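Local coordinates for dual function macrocyclase-peptidase POPB (Galerina marginata, PDB 5N4B), which cuts peptide chains after proline residues and joins the ends of a peptide intermediate into the macrocyclic precursors of amanitin toxins, at residues 576-581 against 662-667; 583-588 against 604-609; 654-659 against 671-676. The protein carries 1 engineered substitution. All coordinates share one frame; numbering follows the deposited sequence.

Overall arrangement
All three contacts lie in the alpha/beta-hydrolase domain and involve mainly buried residues. Contact 1 includes an exposed arginine and brings the turn that carries A578 to the loop that carries D662. In contacts 2 and 3 every touching residue is buried. Contacts 1 and 2 share helix 579-590: contact 1 takes its first turn, contact 2 its later part. Contact 3 packs helix 668-680 on strand 653-659, the strand that leads to the loop of contact 1 that holds D662. M585 and F673 join contacts 2 and 3, as does the D607-K672 salt bridge. Contact 1 sets a guanidinium over a methyl, contact 2 uses a methionine tip, and contact 3 aliphatic and aromatic groups.

Contact 1 (576-581 against 662-667); sequences GAANGG and DGRVVP. Engineered in segment 576-581: A578 (natural residue Ser).
The guanidinium of R664 has the methyl of A578 over one face. A578 CB sits above the centre of the plane, 3.7 Å from R664 CZ. A578 CB is almost as near R664 NH1, at 3.8 Å, and R664 NH2 is close by as well. The second flat group is the carboxylate of D662. It does not touch 576-581 but accepts bonds from its own loop. V665 N gives a fairly straight bond of 3.0 Å to D662 OD1, arriving from well above the carboxylate plane. R664 N adds a weak, more bent bond to the same oxygen. The bond to the third residue along makes an Asx motif. It probably helps to hold the turn from which R664 and V665 reach across.

R664 CG lies anti to the backbone N (chi1 -180°), and the chain stays extended to NE. This carries the guanidinium to A578. V665 touches the same methyl with CG2, 4.3 Å from A578 CB.

Segment 576-581 is the nucleophile elbow of the alpha/beta-hydrolase fold, a sharp turn between strand 572-577 and helix 579-590. A578 stands at its tip with phi 64° and psi -119°, and is the N-cap of the helix. It is an engineered residue in place of the serine of the charge relay system. D662 belongs to the same system, together with H699. At the turn, G580 N bonds A577 O at 2.8 Å. The side chain of N579 turns away from 662-667, where Y624 and the backbone of Y497 hold it. Y497 also packs on R664.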
ATOM      1  N   GLY A 576      11.711   0.731   6.815  1.00  8.78           N
ATOM      2  CA  GLY A 576      10.816   1.137   5.736  1.00  8.52           C
ATOM      3  C   GLY A 576      10.900   0.104   4.638  1.00  9.72           C
ATOM      4  O   GLY A 576      11.821  -0.718   4.612  1.00  9.50           O
ATOM      5  N   ALA A 577       9.881   0.114   3.786  1.00  9.97           N
ATOM      6  CA  ALA A 577       9.759  -0.859   2.717  1.00 10.17           C
ATOM      7  C   ALA A 577       9.532  -0.173   1.377  1.00 12.52           C
ATOM      8  O   ALA A 577       8.843   0.841   1.282  1.00 11.09           O
ATOM      9  CB  ALA A 577       8.589  -1.831   2.983  1.00 11.68           C
ATOM     10  N   ALA A 578      10.100  -0.763   0.323  1.00 11.87           N
ATOM     11  CA  ALA A 578       9.952  -0.285  -1.061  1.00 13.30           C
ATOM     12  C   ALA A 578      10.592   1.087  -1.156  1.00 11.89           C
ATOM     13  O   ALA A 578      11.817   1.176  -0.948  1.00 11.58           O
ATOM     14  CB  ALA A 578       8.504  -0.427  -1.558  1.00 13.70           C
ATOM     15  N   ASN A 579       9.868   2.156  -1.503  1.00 12.14           N
ATOM     16  CA  ASN A 579      10.482   3.480  -1.382  1.00 11.05           C
ATOM     17  C   ASN A 579      11.056   3.719   0.007  1.00 10.48           C
ATOM     18  O   ASN A 579      12.058   4.425   0.139  1.00 10.51           O
ATOM     19  CB  ASN A 579       9.505   4.615  -1.739  1.00 11.97           C
ATOM     20  CG  ASN A 579      10.215   5.934  -1.959  1.00 14.61           C
ATOM     21  OD1 ASN A 579      10.821   6.155  -3.006  1.00 14.03           O
ATOM     22  ND2 ASN A 579      10.180   6.829  -0.970  1.00 14.57           N
ATOM     23  N   GLY A 580      10.405   3.165   1.045  1.00 10.14           N
ATOM     24  CA  GLY A 580      10.899   3.279   2.410  1.00 10.07           C
ATOM     25  C   GLY A 580      12.209   2.545   2.600  1.00  9.91           C
ATOM     26  O   GLY A 580      12.999   2.901   3.478  1.00 10.11           O
ATOM     27  N   GLY A 581      12.455   1.489   1.807  1.00  9.19           N
ATOM     28  CA  GLY A 581      13.758   0.808   1.892  1.00  7.45           C
ATOM     29  C   GLY A 581      14.856   1.626   1.266  1.00  8.97           C
ATOM     30  O   GLY A 581      15.988   1.688   1.771  1.00  9.11           O
ATOM     31  N   ASP A 662       9.919 -10.741  -5.865  1.00 15.32           N
ATOM     32  CA  ASP A 662       9.372  -9.400  -5.907  1.00 14.75           C
ATOM     33  C   ASP A 662       9.497  -8.804  -7.309  1.00 14.78           C
ATOM     34  O   ASP A 662      10.603  -8.638  -7.834  1.00 15.78           O
ATOM     35  CB  ASP A 662      10.123  -8.541  -4.868  1.00 12.93           C
ATOM     36  CG  ASP A 662       9.407  -7.233  -4.522  1.00 14.27           C
ATOM     37  OD1 ASP A 662       8.656  -6.665  -5.361  1.00 15.70           O
ATOM     38  OD2 ASP A 662       9.634  -6.719  -3.387  1.00 14.46           O
ATOM     39  N   GLY A 663       8.348  -8.500  -7.917  1.00 16.75           N
ATOM     40  CA  GLY A 663       8.317  -7.886  -9.234  1.00 16.99           C
ATOM     41  C   GLY A 663       8.088  -6.402  -9.210  1.00 17.05           C
ATOM     42  O   GLY A 663       8.188  -5.738 -10.247  1.00 20.05           O
ATOM     43  N   ARG A 664       7.730  -5.884  -8.058  1.00 15.47           N
ATOM     44  CA  ARG A 664       7.568  -4.445  -7.883  1.00 15.52           C
ATOM     45  C   ARG A 664       8.942  -3.809  -7.780  1.00 14.21           C
ATOM     46  O   ARG A 664       9.296  -2.949  -8.598  1.00 16.03           O
ATOM     47  CB  ARG A 664       6.751  -4.184  -6.629  1.00 18.13           C
ATOM     48  CG  ARG A 664       6.488  -2.685  -6.321  1.00 26.35           C
ATOM     49  CD  ARG A 664       5.901  -2.528  -4.888  1.00 24.84           C
ATOM     50  NE  ARG A 664       5.649  -1.138  -4.492  1.00 41.69           N
ATOM     51  CZ  ARG A 664       5.226  -0.777  -3.275  1.00 39.59           C
ATOM     52  NH1 ARG A 664       5.040  -1.703  -2.331  1.00 35.83           N
ATOM     53  NH2 ARG A 664       5.007   0.507  -2.986  1.00 40.31           N
ATOM     54  N   VAL A 665       9.733  -4.248  -6.790  1.00 12.98           N
ATOM     55  CA  VAL A 665      11.123  -3.838  -6.647  1.00 12.07           C
ATOM     56  C   VAL A 665      11.943  -5.104  -6.762  1.00 10.93           C
ATOM     57  O   VAL A 665      11.995  -5.921  -5.834  1.00 12.42           O
ATOM     58  CB  VAL A 665      11.393  -3.134  -5.321  1.00 11.04           C
ATOM     59  CG1 VAL A 665      12.843  -2.760  -5.293  1.00 13.54           C
ATOM     60  CG2 VAL A 665      10.484  -1.934  -5.097  1.00 13.97           C
ATOM     61  N   VAL A 666      12.632  -5.263  -7.878  1.00 12.39           N
ATOM     62  CA  VAL A 666      13.427  -6.477  -8.024  1.00 11.25           C
ATOM     63  C   VAL A 666      14.546  -6.524  -6.978  1.00 11.03           C
ATOM     64  O   VAL A 666      15.127  -5.476  -6.628  1.00 12.01           O
ATOM     65  CB  VAL A 666      13.988  -6.621  -9.458  1.00 14.18           C
ATOM     66  CG1 VAL A 666      12.877  -6.955 -10.450  1.00 15.48           C
ATOM     67  CG2 VAL A 666      14.726  -5.384  -9.886  1.00 17.27           C
ATOM     68  N   PRO A 667      14.865  -7.704  -6.450  1.00 11.58           N
ATOM     69  CA  PRO A 667      15.791  -7.806  -5.319  1.00 11.00           C
ATOM     70  C   PRO A 667      17.232  -7.475  -5.653  1.00 12.27           C
ATOM     71  O   PRO A 667      18.020  -7.271  -4.718  1.00 11.50           O
ATOM     72  CB  PRO A 667      15.625  -9.252  -4.854  1.00 15.11           C
ATOM     73  CG  PRO A 667      15.076  -9.952  -6.057  1.00 15.82           C
ATOM     74  CD  PRO A 667      14.232  -8.973  -6.750  1.00 13.03           C
TER

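Contact 2 (583-588 against 604-609); sequences LVMGSI and GVADLL
M585 CG is anti to the carbonyl carbon (chi1 -72°), and the chain runs on extended to SD. A bend at chi3 (-90°) then turns CE towards 604-606. The methyl CE is the main touching group. M585 CE lies 3.6 Å from G604 CA and 3.5 Å from V605 O, so the methyl rests against the backbone there. A606 presents its methyl to the end of the thioether: A606 CB is 3.8 Å from M585 CE and 3.9 Å from M585 SD. These contacts are apolar or van der Waals in kind.

Further round the helix, S587 ties its side chain back to the turn before. S587 OG gives a 2.8 Å bond to L583 O, which also accepts S587 N at 2.9 Å. The two donors reach the oxygen from opposite faces of its plane.

The segment 583-588 belongs to the helix that follows the nucleophile elbow, and 604-609 follows the neighbouring strand 598-602. F673 of helix 668-680 packs on both M585 and A606, while D607 forms a salt bridge with K672 of that helix. V584, M585 and I588 rest on strand 598-602, and L583 and S587 pack against helix 548-563.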
ATOM      1  N   LEU A 583      14.698   4.845   1.279  1.00  9.43           N
ATOM      2  CA  LEU A 583      14.857   5.845   2.323  1.00  8.96           C
ATOM      3  C   LEU A 583      15.860   5.382   3.367  1.00  8.30           C
ATOM      4  O   LEU A 583      16.761   6.139   3.757  1.00 10.00           O
ATOM      5  CB  LEU A 583      13.494   6.153   2.932  1.00  9.67           C
ATOM      6  CG  LEU A 583      13.501   7.122   4.099  1.00 11.47           C
ATOM      7  CD1 LEU A 583      13.873   8.524   3.644  1.00 13.19           C
ATOM      8  CD2 LEU A 583      12.142   7.125   4.771  1.00 12.15           C
ATOM      9  N   VAL A 584      15.705   4.156   3.853  1.00  8.33           N
ATOM     10  CA  VAL A 584      16.622   3.617   4.862  1.00  9.20           C
ATOM     11  C   VAL A 584      18.050   3.504   4.337  1.00  8.43           C
ATOM     12  O   VAL A 584      19.003   3.918   5.006  1.00  9.86           O
ATOM     13  CB  VAL A 584      16.091   2.296   5.415  1.00  8.83           C
ATOM     14  CG1 VAL A 584      17.113   1.581   6.256  1.00  8.39           C
ATOM     15  CG2 VAL A 584      14.870   2.561   6.226  1.00 11.84           C
ATOM     16  N   MET A 585      18.215   2.937   3.150  1.00  8.29           N
ATOM     17  CA  MET A 585      19.557   2.689   2.596  1.00  9.85           C
ATOM     18  C   MET A 585      20.264   3.995   2.301  1.00 11.05           C
ATOM     19  O   MET A 585      21.432   4.162   2.657  1.00 12.92           O
ATOM     20  CB  MET A 585      19.456   1.807   1.345  1.00 10.58           C
ATOM     21  CG  MET A 585      19.088   0.367   1.730  1.00 10.97           C
ATOM     22  SD  MET A 585      19.133  -0.861   0.409  1.00 11.83           S
ATOM     23  CE  MET A 585      17.458  -0.747  -0.215  1.00 12.48           C
ATOM     24  N   GLY A 586      19.566   4.971   1.708  1.00 10.59           N
ATOM     25  CA  GLY A 586      20.182   6.272   1.512  1.00 11.81           C
ATOM     26  C   GLY A 586      20.455   7.025   2.800  1.00 11.69           C
ATOM     27  O   GLY A 586      21.452   7.754   2.904  1.00 13.38           O
ATOM     28  N   SER A 587      19.592   6.865   3.798  1.00 10.71           N
ATOM     29  CA  SER A 587      19.801   7.557   5.052  1.00 11.05           C
ATOM     30  C   SER A 587      21.056   7.067   5.743  1.00 11.94           C
ATOM     31  O   SER A 587      21.765   7.869   6.342  1.00 12.03           O
ATOM     32  CB  SER A 587      18.592   7.407   5.960  1.00  9.94           C
ATOM     33  OG  SER A 587      17.464   8.174   5.481  1.00 11.05           O
ATOM     34  N   ILE A 588      21.333   5.761   5.718  1.00 10.56           N
ATOM     35  CA  ILE A 588      22.523   5.281   6.431  1.00 12.10           C
ATOM     36  C   ILE A 588      23.788   5.705   5.709  1.00 10.71           C
ATOM     37  O   ILE A 588      24.801   5.955   6.358  1.00 13.73           O
ATOM     38  CB  ILE A 588      22.524   3.774   6.767  1.00 11.89           C
ATOM     39  CG1 ILE A 588      22.631   2.892   5.548  1.00 12.93           C
ATOM     40  CG2 ILE A 588      21.308   3.393   7.616  1.00 11.82           C
ATOM     41  CD1 ILE A 588      22.711   1.409   5.913  1.00 13.33           C
ATOM     42  N   GLY A 604      13.791  -2.720  -0.811  1.00  9.05           N
ATOM     43  CA  GLY A 604      14.042  -1.343  -1.172  1.00 10.14           C
ATOM     44  C   GLY A 604      14.682  -1.139  -2.527  1.00 10.56           C
ATOM     45  O   GLY A 604      15.430  -1.981  -3.052  1.00 11.00           O
ATOM     46  N   VAL A 605      14.392   0.014  -3.121  1.00 11.30           N
ATOM     47  CA  VAL A 605      15.142   0.479  -4.294  1.00 10.58           C
ATOM     48  C   VAL A 605      16.502   0.955  -3.789  1.00 11.55           C
ATOM     49  O   VAL A 605      16.608   1.509  -2.691  1.00 12.06           O
ATOM     50  CB  VAL A 605      14.381   1.618  -4.989  1.00 11.48           C
ATOM     51  CG1 VAL A 605      15.180   2.240  -6.071  1.00 14.59           C
ATOM     52  CG2 VAL A 605      13.034   1.116  -5.495  1.00 16.57           C
ATOM     53  N   ALA A 606      17.564   0.728  -4.562  1.00 12.04           N
ATOM     54  CA  ALA A 606      18.902   1.174  -4.158  1.00 11.50           C
ATOM     55  C   ALA A 606      19.812   1.530  -5.318  1.00 12.55           C
ATOM     56  O   ALA A 606      20.758   2.328  -5.129  1.00 13.05           O
ATOM     57  CB  ALA A 606      19.593   0.127  -3.287  1.00 11.59           C
ATOM     58  N   ASP A 607      19.574   0.967  -6.500  1.00 12.93           N
ATOM     59  CA  ASP A 607      20.336   1.316  -7.702  1.00 12.88           C
ATOM     60  C   ASP A 607      19.473   2.336  -8.439  1.00 14.68           C
ATOM     61  O   ASP A 607      18.589   1.990  -9.223  1.00 14.39           O
ATOM     62  CB  ASP A 607      20.657   0.091  -8.531  1.00 13.51           C
ATOM     63  CG  ASP A 607      21.470   0.439  -9.754  1.00 16.30           C
ATOM     64  OD1 ASP A 607      21.506   1.623 -10.158  1.00 15.39           O
ATOM     65  OD2 ASP A 607      22.066  -0.495 -10.348  1.00 17.64           O
ATOM     66  N   LEU A 608      19.692   3.618  -8.149  1.00 13.90           N
ATOM     67  CA  LEU A 608      18.883   4.663  -8.769  1.00 14.38           C
ATOM     68  C   LEU A 608      19.376   5.036 -10.169  1.00 13.05           C
ATOM     69  O   LEU A 608      18.754   5.887 -10.820  1.00 15.06           O
ATOM     70  CB  LEU A 608      18.828   5.919  -7.912  1.00 14.83           C
ATOM     71  CG  LEU A 608      17.917   5.963  -6.732  1.00 17.17           C
ATOM     72  CD1 LEU A 608      17.951   7.369  -6.139  1.00 15.39           C
ATOM     73  CD2 LEU A 608      16.484   5.620  -7.091  1.00 14.35           C
ATOM     74  N   LEU A 609      20.459   4.418 -10.651  1.00 13.85           N
ATOM     75  CA  LEU A 609      20.861   4.591 -12.040  1.00 15.13           C
ATOM     76  C   LEU A 609      20.204   3.603 -12.984  1.00 16.44           C
ATOM     77  O   LEU A 609      20.084   3.906 -14.171  1.00 19.14           O
ATOM     78  CB  LEU A 609      22.383   4.527 -12.215  1.00 14.72           C
ATOM     79  CG  LEU A 609      23.164   5.609 -11.497  1.00 15.53           C
ATOM     80  CD1 LEU A 609      24.632   5.437 -11.757  1.00 17.51           C
ATOM     81  CD2 LEU A 609      22.708   6.973 -11.899  1.00 17.78           C
TER

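Contact 3 (654-659 against 671-676); sequences TLITVN and FKFIAT
I656 reaches the edge of the F673 ring with its end methyl. I656 CD1 lies near the ring plane, 3.8 Å from F673 CD2, and the two side chains cross at about a right angle. The same methyl meets I674. I656 CD1 is 4.0 Å from I674 CD1 and 4.1 Å from I674 CB. These two isoleucines run past each other in opposite directions. CG1 of I656 is anti to the carbonyl carbon (chi1 -54°), and CD1 extends on from it. One methyl thus serves two helix residues.

V658 makes the next contact along the strand. V658 CG2 is 3.8 Å from F671 CE1 and approaches the ring at a slant. The CB of F671 points off the strand, but the ring swings back from it (chi1 -65°) to meet V658.

The strand and helix are the first two elements of a beta-alpha-beta crossover, from strand 653-659 through helix 668-680 to the parallel strand 688-693. The two axes pass 10.1 Å apart at their closest and run nearly antiparallel, at 155°. I656 and V658, two apart in the strand, point to the helix, while L655 points away. The backbone of I656 is hydrogen-bonded to L689 and K691 of strand 688-693, which also offers I690 and I692 to F671. W51 meets the F671 ring edge-to-face.

Within the helix, K672 O accepts two bonds from T676. T676 OG1 comes to 2.7 Å from K672 O and T676 N to 2.9 Å from the same oxygen, from opposite faces of its plane. The K672 ammonium group forms salt bridges with D36 and E42.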
ATOM      1  N   THR A 654      22.758  -3.618  10.243  1.00 11.29           N
ATOM      2  CA  THR A 654      21.816  -3.544   9.154  1.00  9.58           C
ATOM      3  C   THR A 654      21.368  -4.954   8.814  1.00 10.45           C
ATOM      4  O   THR A 654      22.199  -5.855   8.619  1.00 11.35           O
ATOM      5  CB  THR A 654      22.459  -2.874   7.936  1.00 12.18           C
ATOM      6  OG1 THR A 654      22.778  -1.504   8.234  1.00 12.69           O
ATOM      7  CG2 THR A 654      21.513  -2.846   6.764  1.00 13.78           C
ATOM      8  N   LEU A 655      20.049  -5.140   8.727  1.00  9.27           N
ATOM      9  CA  LEU A 655      19.421  -6.395   8.323  1.00  9.45           C
ATOM     10  C   LEU A 655      18.507  -6.047   7.167  1.00  9.85           C
ATOM     11  O   LEU A 655      17.462  -5.410   7.344  1.00  9.62           O
ATOM     12  CB  LEU A 655      18.632  -7.044   9.429  1.00 10.65           C
ATOM     13  CG  LEU A 655      17.901  -8.330   9.005  1.00 10.81           C
ATOM     14  CD1 LEU A 655      18.898  -9.422   8.638  1.00 15.25           C
ATOM     15  CD2 LEU A 655      17.012  -8.837  10.100  1.00 14.72           C
ATOM     16  N   ILE A 656      18.929  -6.354   5.957  1.00 10.17           N
ATOM     17  CA  ILE A 656      18.139  -6.101   4.746  1.00  8.36           C
ATOM     18  C   ILE A 656      17.255  -7.312   4.520  1.00 10.34           C
ATOM     19  O   ILE A 656      17.687  -8.448   4.767  1.00 11.39           O
ATOM     20  CB  ILE A 656      19.092  -5.858   3.555  1.00  9.77           C
ATOM     21  CG1 ILE A 656      20.094  -4.742   3.888  1.00 10.56           C
ATOM     22  CG2 ILE A 656      18.314  -5.584   2.301  1.00 11.15           C
ATOM     23  CD1 ILE A 656      20.866  -4.195   2.738  1.00 13.22           C
ATOM     24  N   THR A 657      16.044  -7.110   4.092  1.00 10.24           N
ATOM     25  CA  THR A 657      15.149  -8.242   3.828  1.00 10.01           C
ATOM     26  C   THR A 657      14.529  -8.074   2.451  1.00 11.39           C
ATOM     27  O   THR A 657      14.123  -6.972   2.077  1.00 12.73           O
ATOM     28  CB  THR A 657      14.081  -8.473   4.933  1.00 13.97           C
ATOM     29  OG1 THR A 657      13.111  -7.434   4.895  1.00 18.49           O
ATOM     30  CG2 THR A 657      14.725  -8.448   6.335  1.00 15.78           C
ATOM     31  N   VAL A 658      14.481  -9.169   1.692  1.00 10.60           N
ATOM     32  CA  VAL A 658      13.837  -9.185   0.396  1.00 10.21           C
ATOM     33  C   VAL A 658      13.093 -10.491   0.194  1.00 11.03           C
ATOM     34  O   VAL A 658      13.374 -11.499   0.833  1.00 12.19           O
ATOM     35  CB  VAL A 658      14.792  -8.936  -0.803  1.00 12.40           C
ATOM     36  CG1 VAL A 658      15.490  -7.580  -0.697  1.00 14.17           C
ATOM     37  CG2 VAL A 658      15.776 -10.091  -0.936  1.00 16.48           C
ATOM     38  N   ASN A 659      12.171 -10.466  -0.779  1.00 10.78           N
ATOM     39  CA  ASN A 659      11.449 -11.635  -1.277  1.00 13.04           C
ATOM     40  C   ASN A 659      11.916 -11.890  -2.697  1.00 16.12           C
ATOM     41  O   ASN A 659      11.916 -10.981  -3.522  1.00 16.41           O
ATOM     42  CB  ASN A 659       9.937 -11.345  -1.210  1.00 15.83           C
ATOM     43  CG  ASN A 659       9.438 -11.149   0.247  1.00 22.30           C
ATOM     44  OD1 ASN A 659       9.821 -11.916   1.142  1.00 27.95           O
ATOM     45  ND2 ASN A 659       8.599 -10.133   0.490  1.00 21.15           N
ATOM     46  N   PHE A 671      20.554  -6.635  -3.328  1.00 10.80           N
ATOM     47  CA  PHE A 671      21.756  -7.467  -3.504  1.00 10.43           C
ATOM     48  C   PHE A 671      22.988  -6.604  -3.816  1.00 11.15           C
ATOM     49  O   PHE A 671      24.067  -6.798  -3.226  1.00 11.88           O
ATOM     50  CB  PHE A 671      21.566  -8.495  -4.618  1.00 10.48           C
ATOM     51  CG  PHE A 671      20.535  -9.524  -4.385  1.00 11.84           C
ATOM     52  CD1 PHE A 671      19.926  -9.709  -3.148  1.00 12.86           C
ATOM     53  CD2 PHE A 671      20.142 -10.347  -5.455  1.00 14.83           C
ATOM     54  CE1 PHE A 671      18.949 -10.709  -2.995  1.00 12.57           C
ATOM     55  CE2 PHE A 671      19.191 -11.317  -5.291  1.00 15.73           C
ATOM     56  CZ  PHE A 671      18.590 -11.490  -4.059  1.00 14.54           C
ATOM     57  N   LYS A 672      22.848  -5.659  -4.737  1.00 11.67           N
ATOM     58  CA  LYS A 672      23.974  -4.796  -5.041  1.00 13.10           C
ATOM     59  C   LYS A 672      24.350  -3.963  -3.832  1.00 12.99           C
ATOM     60  O   LYS A 672      25.532  -3.751  -3.554  1.00 13.25           O
ATOM     61  CB  LYS A 672      23.669  -3.891  -6.221  1.00 14.16           C
ATOM     62  CG  LYS A 672      23.601  -4.589  -7.561  1.00 16.58           C
ATOM     63  CD  LYS A 672      23.506  -3.533  -8.670  1.00 21.39           C
ATOM     64  CE  LYS A 672      23.277  -4.186  -9.964  1.00 22.25           C
ATOM     65  NZ  LYS A 672      23.134  -3.144 -10.974  1.00 18.97           N
ATOM     66  N   PHE A 673      23.358  -3.450  -3.113  1.00 12.02           N
ATOM     67  CA  PHE A 673      23.669  -2.598  -1.975  1.00 11.06           C
ATOM     68  C   PHE A 673      24.449  -3.367  -0.914  1.00 11.04           C
ATOM     69  O   PHE A 673      25.480  -2.886  -0.428  1.00 12.29           O
ATOM     70  CB  PHE A 673      22.421  -1.913  -1.423  1.00 10.44           C
ATOM     71  CG  PHE A 673      22.713  -0.907  -0.357  1.00 11.08           C
ATOM     72  CD1 PHE A 673      23.357   0.271  -0.696  1.00 11.98           C
ATOM     73  CD2 PHE A 673      22.400  -1.160   0.950  1.00 11.88           C
ATOM     74  CE1 PHE A 673      23.626   1.230   0.261  1.00 13.61           C
ATOM     75  CE2 PHE A 673      22.670  -0.199   1.931  1.00 12.60           C
ATOM     76  CZ  PHE A 673      23.309   0.983   1.565  1.00 10.51           C
ATOM     77  N   ILE A 674      23.989  -4.563  -0.542  1.00 10.46           N
ATOM     78  CA  ILE A 674      24.660  -5.318   0.521  1.00 10.69           C
ATOM     79  C   ILE A 674      26.046  -5.774   0.057  1.00 12.64           C
ATOM     80  O   ILE A 674      27.015  -5.757   0.827  1.00 13.00           O
ATOM     81  CB  ILE A 674      23.803  -6.464   1.078  1.00 11.43           C
ATOM     82  CG1 ILE A 674      24.338  -6.997   2.423  1.00 14.12           C
ATOM     83  CG2 ILE A 674      23.722  -7.581   0.081  1.00 12.11           C
ATOM     84  CD1 ILE A 674      24.311  -5.989   3.539  1.00 18.47           C
ATOM     85  N   ALA A 675      26.182  -6.158  -1.210  1.00 10.76           N
ATOM     86  CA  ALA A 675      27.507  -6.545  -1.697  1.00 12.93           C
ATOM     87  C   ALA A 675      28.472  -5.368  -1.651  1.00 12.08           C
ATOM     88  O   ALA A 675      29.660  -5.531  -1.334  1.00 14.21           O
ATOM     89  CB  ALA A 675      27.367  -7.094  -3.118  1.00 13.35           C
ATOM     90  N   THR A 676      27.972  -4.175  -1.966  1.00 12.31           N
ATOM     91  CA  THR A 676      28.789  -2.970  -1.938  1.00 13.46           C
ATOM     92  C   THR A 676      29.165  -2.587  -0.509  1.00 12.96           C
ATOM     93  O   THR A 676      30.308  -2.205  -0.236  1.00 14.42           O
ATOM     94  CB  THR A 676      28.033  -1.847  -2.673  1.00 14.09           C
ATOM     95  OG1 THR A 676      27.784  -2.257  -4.022  1.00 14.24           O
ATOM     96  CG2 THR A 676      28.823  -0.592  -2.734  1.00 16.19           C
TER